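Local coordinates for protein Fe(2+) transporter FeoB (Escherichia coli, PDB 3I8S) that drives GTP-dependent uptake of ferrous iron across the inner membrane, this piece being its cytosolic domain, which binds guanine nucleotides and hydrolyses GTP slowly, at residues T18-L23 with L54-G59; Q28-W33 with T37-E42. One frame throughout, in Å; residues are numbered along the deposited sequence. Where two conformers were deposited one is given.

Contact 1 lays the helix behind the P-loop on strand 51-56, and contact 2 is the hairpin that carries this sheet to its edge at strand 28-32. Their centres are about 11 Å apart, and two probable hydrogen bonds tie them together: Asp56 N to Lys41 O, 3.0 Å, between neighbouring strands, and Gln28 NE2 to Asn21 OD1, 3.0 Å, from hairpin to helix. Both border the nucleotide site, which is empty of nucleotide in this form. The side chain of Asp56 in contact 1 comes within about 3 Å of that of Lys16, which binds GTP, while Lys41 in contact 2 lies about 5 Å from Thr17, side chain to side chain.

Contact 1. Residues T18-L23 with L54-G59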
loop_
_atom_site.group_PDB
_atom_site.type_symbol
_atom_site.label_atom_id
_atom_site.label_comp_id
_atom_site.label_asym_id
_atom_site.label_seq_id
_atom_site.Cartn_x
_atom_site.Cartn_y
_atom_site.Cartn_z
ATOM N N THR A 18 -11.975 -8.960 9.583
ATOM C CA THR A 18 -11.906 -10.193 10.365
ATOM C C THR A 18 -10.498 -10.377 10.949
ATOM O O THR A 18 -10.393 -10.810 12.119
ATOM C CB THR A 18 -12.310 -11.420 9.567
ATOM O OG1 THR A 18 -11.457 -11.519 8.424
ATOM C CG2 THR A 18 -13.803 -11.317 9.147
ATOM N N LEU A 19 -9.464 -10.036 10.183
ATOM C CA LEU A 19 -8.070 -10.100 10.673
ATOM C C LEU A 19 -7.888 -9.163 11.876
ATOM O O LEU A 19 -7.278 -9.521 12.881
ATOM C CB LEU A 19 -7.026 -9.812 9.585
ATOM C CG LEU A 19 -5.555 -9.920 10.032
ATOM C CD1 LEU A 19 -5.284 -11.301 10.782
ATOM C CD2 LEU A 19 -4.602 -9.706 8.835
ATOM N N PHE A 20 -8.401 -7.956 11.743
ATOM C CA PHE A 20 -8.343 -6.972 12.825
ATOM C C PHE A 20 -8.943 -7.564 14.093
ATOM O O PHE A 20 -8.318 -7.529 15.152
ATOM C CB PHE A 20 -9.113 -5.695 12.449
ATOM C CG PHE A 20 -9.062 -4.658 13.510
ATOM C CD1 PHE A 20 -7.905 -3.882 13.674
ATOM C CD2 PHE A 20 -10.093 -4.498 14.392
ATOM C CE1 PHE A 20 -7.823 -2.940 14.678
ATOM C CE2 PHE A 20 -10.015 -3.530 15.421
ATOM C CZ PHE A 20 -8.855 -2.756 15.551
ATOM N N ASN A 21 -10.150 -8.106 13.968
ATOM C CA ASN A 21 -10.858 -8.679 15.100
ATOM C C ASN A 21 -10.136 -9.892 15.699
ATOM O O ASN A 21 -10.085 -10.056 16.915
ATOM C CB ASN A 21 -12.286 -9.029 14.683
ATOM C CG ASN A 21 -13.141 -7.812 14.530
ATOM O OD1 ASN A 21 -12.867 -6.779 15.143
ATOM N ND2 ASN A 21 -14.218 -7.924 13.733
ATOM N N GLN A 22 -9.546 -10.709 14.838
ATOM C CA GLN A 22 -8.798 -11.883 15.275
ATOM C C GLN A 22 -7.558 -11.493 16.065
ATOM O O GLN A 22 -7.234 -12.119 17.067
ATOM C CB GLN A 22 -8.382 -12.704 14.064
ATOM C CG GLN A 22 -9.527 -13.489 13.498
ATOM C CD GLN A 22 -9.201 -14.201 12.215
ATOM O OE1 GLN A 22 -8.189 -13.943 11.565
ATOM N NE2 GLN A 22 -10.101 -15.085 11.811
ATOM N N LEU A 23 -6.869 -10.458 15.622
ATOM C CA LEU A 23 -5.600 -10.039 16.249
ATOM C C LEU A 23 -5.840 -9.357 17.596
ATOM O O LEU A 23 -5.143 -9.595 18.567
ATOM C CB LEU A 23 -4.855 -9.119 15.310
ATOM C CG LEU A 23 -4.133 -9.842 14.170
ATOM C CD1 LEU A 23 -3.607 -8.820 13.195
ATOM C CD2 LEU A 23 -3.006 -10.698 14.761
ATOM N N LEU A 54 -2.505 -1.574 16.641
ATOM C CA LEU A 54 -2.988 -1.825 15.287
ATOM C C LEU A 54 -4.105 -0.855 14.958
ATOM O O LEU A 54 -5.135 -0.844 15.614
ATOM C CB LEU A 54 -3.511 -3.272 15.185
ATOM C CG LEU A 54 -3.895 -3.802 13.821
ATOM C CD1 LEU A 54 -2.621 -3.821 12.947
ATOM C CD2 LEU A 54 -4.633 -5.200 13.970
ATOM N N VAL A 55 -3.884 -0.040 13.944
ATOM C CA VAL A 55 -4.822 0.969 13.488
ATOM C C VAL A 55 -5.485 0.476 12.211
ATOM O O VAL A 55 -4.810 0.202 11.189
ATOM C CB VAL A 55 -4.093 2.333 13.233
ATOM C CG1 VAL A 55 -5.112 3.368 12.741
ATOM C CG2 VAL A 55 -3.366 2.798 14.488
ATOM N N ASP A 56 -6.784 0.304 12.269
ATOM C CA ASP A 56 -7.529 -0.247 11.137
ATOM C C ASP A 56 -7.836 0.879 10.163
ATOM O O ASP A 56 -8.618 1.773 10.495
ATOM C CB ASP A 56 -8.835 -0.858 11.626
ATOM C CG ASP A 56 -9.658 -1.492 10.485
ATOM O OD1 ASP A 56 -9.097 -2.008 9.508
ATOM O OD2 ASP A 56 -10.872 -1.494 10.642
ATOM N N LEU A 57 -7.306 0.835 8.969
ATOM C CA LEU A 57 -7.569 1.943 8.034
ATOM C C LEU A 57 -8.803 1.634 7.149
ATOM O O LEU A 57 -9.085 0.469 6.862
ATOM C CB LEU A 57 -6.334 2.204 7.194
ATOM C CG LEU A 57 -5.030 2.500 7.916
ATOM C CD1 LEU A 57 -3.944 2.803 6.918
ATOM C CD2 LEU A 57 -5.254 3.636 8.938
ATOM N N PRO A 58 -9.547 2.675 6.723
ATOM C CA PRO A 58 -10.735 2.394 5.908
ATOM C C PRO A 58 -10.337 1.659 4.639
ATOM O O PRO A 58 -9.242 1.860 4.139
ATOM C CB PRO A 58 -11.296 3.780 5.591
ATOM C CG PRO A 58 -10.743 4.658 6.614
ATOM C CD PRO A 58 -9.380 4.116 6.947
ATOM N N GLY A 59 -11.186 0.756 4.179
ATOM C CA GLY A 59 -10.899 -0.011 2.967
ATOM C C GLY A 59 -10.789 0.920 1.786
ATOM O O GLY A 59 -11.551 1.874 1.670
#
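Phe20 and Asp56 mark the closest backbone approach, their CA atoms 7.0 Å apart, where helix 16-24 lies on strand 51-56. The short axes pass 9.9 Å from each other with their directions 152° apart, a nearly antiparallel packing in which side chains fill the gap. Phe20 makes the largest share of the contact on the helix side. Its CG stands anti to the backbone N (chi1 -179°), which carries the ring out toward the strand. Asp56 CB sits over one face toward the rim, a CH-pi contact 4.1 Å from the ring centroid of Phe20. Beyond CB the carboxylate runs roughly parallel to the ring, 24° between the planes, but only CB touches it. The ring's edge does a different job: Phe20 CE1 lies 3.5 Å from Leu54 O, close to the ring plane, so the weakly positive rim faces a carbonyl oxygen. Leu54 slides past Phe20 in the opposite direction, and its CD2 methyl is 3.5 Å from Phe20 CD1. The same methyl meets Leu23 CD1 at 3.8 Å, one turn farther along the helix, where the two leucines cross at about a right angle. Leucine suits this place because its CD2 methyl reaches far enough from the strand to fit between Phe20 and Leu23.

Leu54 also packs on Ile6 and Leu8 of strand 4-10, while Leu23 reaches Ile156 of helix 154-164, so this helix-on-sheet layer belongs to the core of the P-loop GTPase fold. Asp56-Leu57-Pro58-Gly59 is the DxxG (G3) motif, predicted to bind GTP, and Leu57 O accepts a hydrogen bond from Lys16 NZ of the P-loop. Asp56 has two characters: its apolar CB is spent on the phenyl face, which leaves the polar end to the P-loop side, close to the Lys16 side chain.

Contact 2. Residues Q28-W33 with T37-E42; sequences QRVGNW and TVERKE
Trp33 and Arg40 form the tight part of this contact, the arginine running across the indole at about a right angle to the Trp33 side chain. Extended from CG to NE, the Arg40 chain lays its methylenes over the indole: CB is 3.5 Å from the centroid of the five-membered ring of Trp33, almost on the normal, and CD is over the middle of the indole. The guanidinium then reaches the six-membered ring as an off-centre cation-pi contact, the two planes 34° apart. Its in-plane edge is turned to Glu42, whose OE1 is met by Arg40 NH2 at 3.0 Å nearly along the C-O axis. The other oxygen, Glu42 OE2, takes Arg29 NH2 at 2.9 Å, from 40° above the carboxylate plane. A buried glutamate suits this spot because each oxygen has its own arginine, and the shared carboxylate should ease the proximity of the two positive charges. On the edge of the second strand turned away from strand 28-32, a water accepts from Trp33 NE1 and Lys41 N.

Beneath lies a beta hairpin at the edge of the G-domain sheet: Arg29 with Glu42 and Gly31 with Arg40 are antiparallel hydrogen-bonded pairs, and Trp33 N to Val38 O (2.9 Å) carries the pairing toward the turn. That turn and the start of the second strand hold Gly35 to Glu39, predicted to bind GTP; this is the G2, or switch I, region of such GTPases.

The face of Val30 and Lys41 is more open to solvent, with water at its polar ends. Val30 CG2 touches Lys41 CG at 3.7 Å, a valine branch on the aliphatic stem of the lysine, while the ammonium meets a water and, at long range, Glu39 OE1. That water bridges Lys41 NZ (2.8 Å) and Gln28 OE1, the amide's NE2 being held by Asn21.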
loop_
_atom_site.group_PDB
_atom_site.type_symbol
_atom_site.label_atom_id
_atom_site.label_comp_id
_atom_site.label_asym_id
_atom_site.label_seq_id
_atom_site.Cartn_x
_atom_site.Cartn_y
_atom_site.Cartn_z
ATOM N N GLN A 28 -9.945 -3.343 21.877
ATOM C CA GLN A 28 -10.106 -2.395 20.801
ATOM C C GLN A 28 -10.885 -1.187 21.268
ATOM O O GLN A 28 -11.689 -1.269 22.197
ATOM C CB GLN A 28 -10.786 -2.975 19.535
ATOM C CG GLN A 28 -11.445 -4.310 19.583
ATOM C CD GLN A 28 -12.053 -4.699 18.218
ATOM O OE1 GLN A 28 -12.864 -3.952 17.658
ATOM N NE2 GLN A 28 -11.659 -5.839 17.685
ATOM N N ARG A 29 -10.650 -0.065 20.609
ATOM C CA ARG A 29 -11.437 1.126 20.841
ATOM C C ARG A 29 -11.944 1.713 19.536
ATOM O O ARG A 29 -11.352 1.509 18.489
ATOM C CB ARG A 29 -10.604 2.154 21.592
ATOM C CG ARG A 29 -9.464 2.731 20.818
ATOM C CD ARG A 29 -8.813 3.864 21.581
ATOM N NE ARG A 29 -7.385 3.926 21.292
ATOM C CZ ARG A 29 -6.489 4.619 21.994
ATOM N NH1 ARG A 29 -6.846 5.339 23.052
ATOM N NH2 ARG A 29 -5.208 4.586 21.632
ATOM N N VAL A 30 -13.044 2.453 19.610
ATOM C CA VAL A 30 -13.559 3.116 18.438
ATOM C C VAL A 30 -13.768 4.610 18.723
ATOM O O VAL A 30 -14.249 5.020 19.804
ATOM C CB VAL A 30 -14.883 2.454 17.958
ATOM C CG1 VAL A 30 -15.389 3.117 16.707
ATOM C CG2 VAL A 30 -14.688 0.952 17.688
ATOM N N GLY A 31 -13.409 5.427 17.743
ATOM C CA GLY A 31 -13.751 6.841 17.771
ATOM C C GLY A 31 -13.970 7.213 16.328
ATOM O O GLY A 31 -14.385 6.381 15.541
ATOM N N ASN A 32 -13.761 8.484 16.010
ATOM C CA ASN A 32 -13.830 8.957 14.636
ATOM C C ASN A 32 -12.494 9.547 14.241
ATOM O O ASN A 32 -11.755 10.027 15.100
ATOM C CB ASN A 32 -14.920 9.999 14.473
ATOM C CG ASN A 32 -16.318 9.403 14.574
ATOM O OD1 ASN A 32 -16.503 8.332 15.146
ATOM N ND2 ASN A 32 -17.296 10.090 14.025
ATOM N N TRP A 33 -12.190 9.480 12.951
ATOM C CA TRP A 33 -10.994 10.110 12.405
ATOM C C TRP A 33 -11.176 11.610 12.616
ATOM O O TRP A 33 -12.278 12.113 12.474
ATOM C CB TRP A 33 -10.800 9.766 10.919
ATOM C CG TRP A 33 -10.332 8.399 10.735
ATOM C CD1 TRP A 33 -11.100 7.293 10.548
ATOM C CD2 TRP A 33 -8.993 7.951 10.806
ATOM N NE1 TRP A 33 -10.313 6.170 10.499
ATOM C CE2 TRP A 33 -9.006 6.550 10.628
ATOM C CE3 TRP A 33 -7.765 8.594 10.993
ATOM C CZ2 TRP A 33 -7.858 5.786 10.645
ATOM C CZ3 TRP A 33 -6.616 7.829 10.963
ATOM C CH2 TRP A 33 -6.672 6.437 10.801
ATOM N N THR A 37 -16.702 12.149 10.188
ATOM C CA THR A 37 -17.583 11.239 10.900
ATOM C C THR A 37 -17.175 9.751 10.717
ATOM O O THR A 37 -17.778 8.857 11.337
ATOM C CB THR A 37 -19.077 11.543 10.526
ATOM O OG1 THR A 37 -19.256 11.441 9.101
ATOM C CG2 THR A 37 -19.435 12.941 10.974
ATOM N N VAL A 38 -16.117 9.496 9.949
ATOM C CA VAL A 38 -15.725 8.146 9.587
ATOM C C VAL A 38 -15.122 7.519 10.855
ATOM O O VAL A 38 -14.333 8.164 11.546
ATOM C CB VAL A 38 -14.689 8.110 8.417
ATOM C CG1 VAL A 38 -14.182 6.678 8.158
ATOM C CG2 VAL A 38 -15.270 8.761 7.137
ATOM N N GLU A 39 -15.542 6.298 11.163
ATOM C CA GLU A 39 -15.044 5.556 12.339
ATOM C C GLU A 39 -13.560 5.223 12.244
ATOM O O GLU A 39 -13.052 4.807 11.183
ATOM C CB GLU A 39 -15.845 4.268 12.512
ATOM C CG GLU A 39 -15.280 3.252 13.491
ATOM C CD GLU A 39 -15.733 1.839 13.171
ATOM O OE1 GLU A 39 -16.696 1.399 13.834
ATOM O OE2 GLU A 39 -15.162 1.196 12.232
ATOM N N ARG A 40 -12.868 5.381 13.385
ATOM C CA ARG A 40 -11.473 5.014 13.541
ATOM C C ARG A 40 -11.411 3.935 14.617
ATOM O O ARG A 40 -11.860 4.187 15.741
ATOM C CB ARG A 40 -10.631 6.228 13.931
ATOM C CG ARG A 40 -9.226 5.869 14.342
ATOM C CD ARG A 40 -8.274 7.069 14.508
ATOM N NE ARG A 40 -6.941 6.588 14.961
ATOM C CZ ARG A 40 -5.783 7.225 14.774
ATOM N NH1 ARG A 40 -5.731 8.418 14.185
ATOM N NH2 ARG A 40 -4.665 6.691 15.212
ATOM N N LYS A 41 -11.001 2.734 14.237
ATOM C CA LYS A 41 -10.872 1.612 15.169
ATOM C C LYS A 41 -9.398 1.328 15.347
ATOM O O LYS A 41 -8.656 1.358 14.374
ATOM C CB LYS A 41 -11.481 0.316 14.567
ATOM C CG LYS A 41 -13.027 0.160 14.511
ATOM C CD LYS A 41 -13.371 -1.391 14.663
ATOM C CE LYS A 41 -14.523 -1.922 13.773
ATOM N NZ LYS A 41 -15.728 -2.310 14.543
ATOM N N GLU A 42 -8.981 1.038 16.570
ATOM C CA GLU A 42 -7.648 0.541 16.813
ATOM C C GLU A 42 -7.669 -0.397 17.984
ATOM O O GLU A 42 -8.653 -0.451 18.717
ATOM C CB GLU A 42 -6.634 1.676 16.934
ATOM C CG GLU A 42 -6.734 2.583 18.039
ATOM C CD GLU A 42 -5.604 3.635 17.940
ATOM O OE1 GLU A 42 -5.495 4.334 16.889
ATOM O OE2 GLU A 42 -4.857 3.758 18.918
HETATM O O HOH W 1 -14.330 -4.545 15.535
HETATM O O HOH W 2 -18.497 7.444 13.296
HETATM O O HOH W 3 -10.535 3.072 11.225
#